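Local atomic coordinates of Rpb7-binding protein seb1 (Schizosaccharomyces pombe 972h-, PDB entry 5MDT), a protein that drives transcription termination by binding nascent RNA and RNA polymerase II, the latter probably at its C-terminal domain through the CTD-interacting domain. Residues A[112-115]-A[116-120]; A[100-103]-A[104-108]; A[63-66]-A[67-71]. All blocks are in the same frame, centred on the assembly; numbering follows the deposited sequence.

Interaction 1. Residues A[112-115]-A[116-120]; sequences QHAP and SAHLP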
# COMPACT_ATOMS: atom_id res chain seq x y z
N GLN A 112 14.15 -1.94 6.72
CA GLN A 112 15.57 -1.91 6.39
C GLN A 112 16.11 -0.47 6.16
O GLN A 112 17.21 -0.17 6.58
CB GLN A 112 15.84 -2.80 5.16
CG GLN A 112 17.31 -3.10 4.90
CD GLN A 112 17.51 -3.84 3.59
OE1 GLN A 112 16.61 -4.50 3.07
NE2 GLN A 112 18.70 -3.74 3.03
N HIS A 113 15.31 0.41 5.53
CA HIS A 113 15.80 1.71 5.08
C HIS A 113 15.26 2.96 5.74
O HIS A 113 15.96 3.98 5.73
CB HIS A 113 15.49 1.82 3.57
CG HIS A 113 16.24 0.82 2.76
ND1 HIS A 113 17.63 0.84 2.70
CD2 HIS A 113 15.79 -0.23 2.05
CE1 HIS A 113 17.97 -0.20 1.95
NE2 HIS A 113 16.90 -0.87 1.52
N ALA A 114 14.02 2.94 6.20
CA ALA A 114 13.38 4.15 6.70
C ALA A 114 13.97 4.68 7.99
O ALA A 114 14.51 3.89 8.79
CB ALA A 114 11.88 3.93 6.86
N PRO A 115 13.93 6.02 8.18
CA PRO A 115 14.39 6.58 9.47
C PRO A 115 13.59 5.93 10.60
O PRO A 115 12.40 5.68 10.42
CB PRO A 115 14.06 8.08 9.36
CG PRO A 115 13.82 8.35 7.93
CD PRO A 115 13.35 7.06 7.30
N SER A 116 14.23 5.61 11.73
CA SER A 116 13.58 4.94 12.87
C SER A 116 12.25 5.58 13.31
O SER A 116 11.35 4.84 13.69
CB SER A 116 14.55 4.83 14.04
OG SER A 116 15.56 3.88 13.73
N ALA A 117 12.12 6.92 13.20
CA ALA A 117 10.92 7.70 13.53
C ALA A 117 9.69 7.29 12.70
O ALA A 117 8.56 7.56 13.11
CB ALA A 117 11.19 9.18 13.35
N HIS A 118 9.91 6.70 11.51
CA HIS A 118 8.80 6.29 10.65
C HIS A 118 8.24 4.94 11.06
O HIS A 118 7.12 4.61 10.68
CB HIS A 118 9.25 6.25 9.18
CG HIS A 118 9.47 7.61 8.58
ND1 HIS A 118 9.87 7.76 7.27
CD2 HIS A 118 9.28 8.84 9.13
CE1 HIS A 118 9.92 9.07 7.05
NE2 HIS A 118 9.58 9.76 8.15
N LEU A 119 9.00 4.16 11.83
CA LEU A 119 8.60 2.79 12.17
C LEU A 119 7.32 2.73 13.04
O LEU A 119 6.41 1.97 12.68
CB LEU A 119 9.76 1.99 12.76
CG LEU A 119 11.00 1.90 11.83
CD1 LEU A 119 12.12 1.10 12.49
CD2 LEU A 119 10.64 1.40 10.41
N PRO A 120 7.12 3.60 14.03
CA PRO A 120 5.85 3.54 14.78
C PRO A 120 4.65 3.89 13.90
O PRO A 120 3.53 3.49 14.21
CB PRO A 120 6.00 4.59 15.88
CG PRO A 120 7.41 5.00 15.89
CD PRO A 120 8.07 4.57 14.62

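Interaction 2. Residues A[100-103]-A[104-108]; sequences AEIT and DSLVA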
# COMPACT_ATOMS: atom_id res chain seq x y z
N ALA A 100 -2.12 -7.09 -1.15
CA ALA A 100 -1.75 -7.91 0.02
C ALA A 100 -0.42 -8.65 -0.25
O ALA A 100 0.45 -8.69 0.63
CB ALA A 100 -2.85 -8.93 0.32
N GLU A 101 -0.26 -9.19 -1.47
CA GLU A 101 0.91 -9.96 -1.90
C GLU A 101 2.22 -9.18 -1.83
O GLU A 101 3.26 -9.78 -1.59
CB GLU A 101 0.72 -10.55 -3.32
CG GLU A 101 -0.35 -11.63 -3.40
CD GLU A 101 0.12 -13.06 -3.26
OE1 GLU A 101 0.77 -13.39 -2.23
OE2 GLU A 101 -0.18 -13.87 -4.16
N ILE A 102 2.18 -7.86 -2.05
CA ILE A 102 3.40 -7.02 -1.98
C ILE A 102 3.60 -6.36 -0.59
O ILE A 102 4.64 -5.74 -0.38
CB ILE A 102 3.46 -5.95 -3.12
CG1 ILE A 102 2.38 -4.85 -2.92
CG2 ILE A 102 3.40 -6.61 -4.52
CD1 ILE A 102 2.59 -3.52 -3.75
N THR A 103 2.60 -6.43 0.31
CA THR A 103 2.68 -5.72 1.60
C THR A 103 3.89 -6.14 2.44
O THR A 103 4.60 -5.25 2.92
CB THR A 103 1.35 -5.82 2.36
OG1 THR A 103 0.38 -5.14 1.58
CG2 THR A 103 1.41 -5.19 3.76
N ASP A 104 4.14 -7.46 2.62
CA ASP A 104 5.27 -7.92 3.44
C ASP A 104 6.59 -7.32 2.93
O ASP A 104 7.36 -6.80 3.73
CB ASP A 104 5.36 -9.45 3.50
CG ASP A 104 4.35 -10.14 4.39
OD1 ASP A 104 3.49 -9.43 4.98
OD2 ASP A 104 4.41 -11.38 4.51
N SER A 105 6.82 -7.38 1.59
CA SER A 105 8.04 -6.85 0.95
C SER A 105 8.21 -5.37 1.19
O SER A 105 9.33 -4.94 1.50
CB SER A 105 8.01 -7.08 -0.57
OG SER A 105 8.00 -8.46 -0.86
N LEU A 106 7.13 -4.57 1.02
CA LEU A 106 7.23 -3.14 1.23
C LEU A 106 7.46 -2.79 2.70
O LEU A 106 8.24 -1.86 2.97
CB LEU A 106 6.05 -2.38 0.62
CG LEU A 106 5.82 -2.60 -0.92
CD1 LEU A 106 4.89 -1.53 -1.46
CD2 LEU A 106 7.15 -2.63 -1.70
N VAL A 107 6.83 -3.52 3.65
CA VAL A 107 7.10 -3.27 5.09
C VAL A 107 8.55 -3.64 5.41
O VAL A 107 9.25 -2.87 6.08
CB VAL A 107 6.06 -3.92 6.05
CG1 VAL A 107 6.45 -3.73 7.52
CG2 VAL A 107 4.66 -3.35 5.78
N ALA A 108 9.02 -4.79 4.91
CA ALA A 108 10.40 -5.24 5.15
C ALA A 108 11.41 -4.23 4.63
O ALA A 108 12.37 -3.92 5.31
CB ALA A 108 10.62 -6.60 4.50
O HOH W 1 2.70 -9.97 1.68
O HOH W 2 5.59 -9.28 -0.13

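Interaction 3. Residues A[63-66]-A[67-71]; sequences LYIL and DSIVR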
# COMPACT_ATOMS: atom_id res chain seq x y z
N LEU A 63 4.02 3.49 1.68
CA LEU A 63 3.12 2.65 2.48
C LEU A 63 1.77 3.33 2.69
O LEU A 63 0.75 2.64 2.70
CB LEU A 63 3.74 2.27 3.82
CG LEU A 63 4.88 1.23 3.71
CD1 LEU A 63 5.54 1.02 5.06
CD2 LEU A 63 4.35 -0.09 3.19
N TYR A 64 1.73 4.69 2.80
CA TYR A 64 0.43 5.38 2.88
C TYR A 64 -0.34 5.22 1.55
O TYR A 64 -1.57 5.13 1.55
CB TYR A 64 0.62 6.87 3.19
CG TYR A 64 1.06 7.15 4.61
CD1 TYR A 64 0.77 6.27 5.65
CD2 TYR A 64 1.71 8.34 4.93
CE1 TYR A 64 1.11 6.57 6.98
CE2 TYR A 64 2.07 8.65 6.25
CZ TYR A 64 1.77 7.75 7.26
OH TYR A 64 2.09 8.06 8.56
N ILE A 65 0.40 5.21 0.42
CA ILE A 65 -0.28 5.00 -0.89
C ILE A 65 -0.86 3.57 -0.91
O ILE A 65 -2.03 3.40 -1.27
CB ILE A 65 0.70 5.25 -2.07
CG1 ILE A 65 1.05 6.74 -2.16
CG2 ILE A 65 0.12 4.72 -3.44
CD1 ILE A 65 2.32 6.97 -2.98
N LEU A 66 -0.05 2.57 -0.57
CA LEU A 66 -0.47 1.17 -0.50
C LEU A 66 -1.69 1.03 0.41
O LEU A 66 -2.64 0.37 0.03
CB LEU A 66 0.68 0.28 0.04
CG LEU A 66 0.32 -1.20 0.30
CD1 LEU A 66 -0.03 -1.93 -1.01
CD2 LEU A 66 1.51 -1.94 0.97
N ASP A 67 -1.66 1.69 1.59
CA ASP A 67 -2.75 1.63 2.54
C ASP A 67 -4.06 2.11 1.91
O ASP A 67 -5.09 1.44 2.02
CB ASP A 67 -2.42 2.49 3.77
CG ASP A 67 -3.62 2.68 4.68
OD1 ASP A 67 -4.24 1.66 5.06
OD2 ASP A 67 -4.01 3.85 4.91
N SER A 68 -4.01 3.29 1.28
CA SER A 68 -5.22 3.89 0.71
C SER A 68 -5.76 3.02 -0.44
O SER A 68 -6.96 2.75 -0.49
CB SER A 68 -4.93 5.29 0.21
OG SER A 68 -6.11 5.90 -0.29
N ILE A 69 -4.88 2.54 -1.29
CA ILE A 69 -5.30 1.71 -2.42
C ILE A 69 -5.88 0.36 -1.97
O ILE A 69 -6.95 -0.01 -2.44
CB ILE A 69 -4.13 1.57 -3.41
CG1 ILE A 69 -3.94 2.92 -4.17
CG2 ILE A 69 -4.42 0.43 -4.41
CD1 ILE A 69 -2.70 3.00 -5.01
N VAL A 70 -5.20 -0.37 -1.04
CA VAL A 70 -5.68 -1.69 -0.59
C VAL A 70 -7.04 -1.58 0.10
O VAL A 70 -7.94 -2.36 -0.22
CB VAL A 70 -4.65 -2.51 0.24
CG1 VAL A 70 -4.40 -1.90 1.64
CG2 VAL A 70 -5.07 -3.97 0.35
N ARG A 71 -7.22 -0.58 0.98
CA ARG A 71 -8.52 -0.41 1.65
C ARG A 71 -9.63 0.01 0.66
O ARG A 71 -10.78 -0.39 0.84
CB ARG A 71 -8.39 0.56 2.81
CG ARG A 71 -7.67 -0.08 4.01
CD ARG A 71 -7.77 0.76 5.29
NE ARG A 71 -7.03 2.01 5.15
CZ ARG A 71 -7.57 3.19 4.85
NH1 ARG A 71 -8.88 3.30 4.69
NH2 ARG A 71 -6.80 4.26 4.70
O HOH W 3 -3.21 6.12 3.60

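Interaction 1. Residues A[112-115]-A[116-120]
In the short connection between helix 92-113 and helix 119-131, Pro115 and His118 meet twice, once through the backbone and once through their rings. The backbone link is a bond from His118 N to Pro115 O of 2.9 Å, with an N-H...O angle of 161°. Its donor stands well above the carbonyl plane instead of on a lone pair. The bond spans three residues, and Ser116 and Ala117 between them both have helical backbone angles, which satisfies the definition of a type I beta turn. A second bond of the same span, Leu119 N to Ser116 O at 3.1 Å, overlaps the first and carries the chain on in the same sense.

The rings meet as well. Because CG of His118 lies beside its own backbone N, opposite the carbonyl carbon (chi1 -72°), the imidazole is brought back beside the proline that opens the turn. Pro115 CG then sits over one imidazole face in a CH-pi contact, 4.2 Å from the ring centroid and 19° off the normal. It is shifted toward the rim, and on that same side Pro115 CD approaches His118 ND1 to 3.5 Å. Ala114, the first residue to leave helical geometry after helix 92-113, points its methyl toward 116-120, where CB lies 4.2 Å from CB of His118.

Outside the two segments, the imidazole touches Leu60 of helix 59-79, and Leu119, a buried residue, packs on Met151 near the end of the chain. The contact itself is largely at the surface, its centre about 16 Å from the centre of the chain. The arrangement is a type I beta turn with proline at its first position, leading into helix 119-131 in the loop that joins two successive helices of the all-helical CTD-interacting domain.

Interaction 2. Residues A[100-103]-A[104-108]
Thr103 and Val107 are joined by a helical bond from Val107 N to Thr103 O, 2.9 Å long and nearly straight. One methyl of each lies on the same flank, CG2 to CG2 at 4.2 Å. Thr103 directs that methyl away from its backbone N (chi1 to OG1 -64°), which puts OG1 beside the N and lets the hydroxyl bond to Ala99 O in the preceding turn. This satisfies a polar group on a buried side chain whose neighbours include Leu66 and Phe135.

Ile102 O accepts Leu106 N at 3.1 Å, while the two side chains cross obliquely and touch through their CD1 atoms at 3.8 Å. With CG1 of Ile102 between backbone N and carbonyl carbon (chi1 69°), its CD1 is carried to that of Leu106. Both residues pack on Tyr48 of helix 40-53 and on Leu66 or Leu63 of helix 59-79, within the right-handed superhelix known for CTD-interacting domains.

The backbone around Asp104 departs from a regular alpha-helix. Ala100 O and Asp104 N stand 4.4 Å apart, and a water bridges them, donating to the carbonyl and accepting from the amide. A second water does the same for Glu101 O and Ser105 N, at 2.8 Å from each. Two consecutive i to i+4 bonds are thus replaced by water, while Ala100 O still accepts Thr103 N at 3.1 Å, a tighter 3-10-type step; this hydrated opening coincides with the departure of Ile102 from ideal helical angles (phi -95°). Asp104 OD1, on the hydrated side, has a long, weak ion pair with Lys139.

Interaction 3. Residues A[63-66]-A[67-71]
Asp67 OD2 is gripped by two donors: Arg71 NH2 at 2.8 Å, and a water at 2.7 Å. The same water donates to Tyr64 O at 2.8 Å, and so ties the carboxylate to the backbone one turn earlier, where Ser68 N also bonds to that carbonyl. The other oxygen, Asp67 OD1, receives Arg71 NE at 2.8 Å and, from helix 119-131, the indole NE1 of Trp129. Arginine and aspartate therefore form a side-on, two-nitrogen salt bridge, NH2 making the straighter bond (173°). Both carboxylate oxygens are met on their syn sides and lie close to the guanidinium plane, although the nitrogens stand well out of the carboxylate plane. Asp67 can reach Arg71, one turn on, because its CG points opposite the backbone N (chi1 169°).

With an alanine in place of Asp67, the guanidinium of Arg71 would probably lose its charge mate and be set free to turn, while Trp129 NE1 would be left without its acceptor. In related CTD-interacting domains, the helices corresponding to 23-35, 59-79 and 119-131 frame the groove for the polymerase peptide; Tyr64 and Ser68 touch the first of these and Asp67 the last, a position consistent with lining that groove.

The face bearing the isoleucines is apolar. Ile65 and Ile69 run alongside each other in a common direction, with CG2 of the former 3.7 Å from CD1 of the latter, and both pack on helix 4-16. On another side Val70 CG1 rests 3.3 Å from Leu66 O, the carbonyl that also accepts Val70 N at 2.9 Å.

How the interactions relate
Along the chain the order is interaction 3, on helix 59-79, then interaction 2, on helix 92-113, then interaction 1, where the chain passes to helix 119-131. Interactions 2 and 3 have centres 11 Å apart and touch directly: Thr103 OG1 lies 3.5 Å from Leu66 CD2, and Leu106 CB 3.8 Å from Leu63 CD2. Interaction 1 adjoins interaction 2 in sequence, with centres 15 Å apart; its nearest atoms stay about 6 Å from those of interaction 3 (centres 18 Å apart). All three lie within the CTD-interacting domain. Burial falls from interaction 3 to interaction 1: two central helices pack together while the peripheral turn redirects the chain.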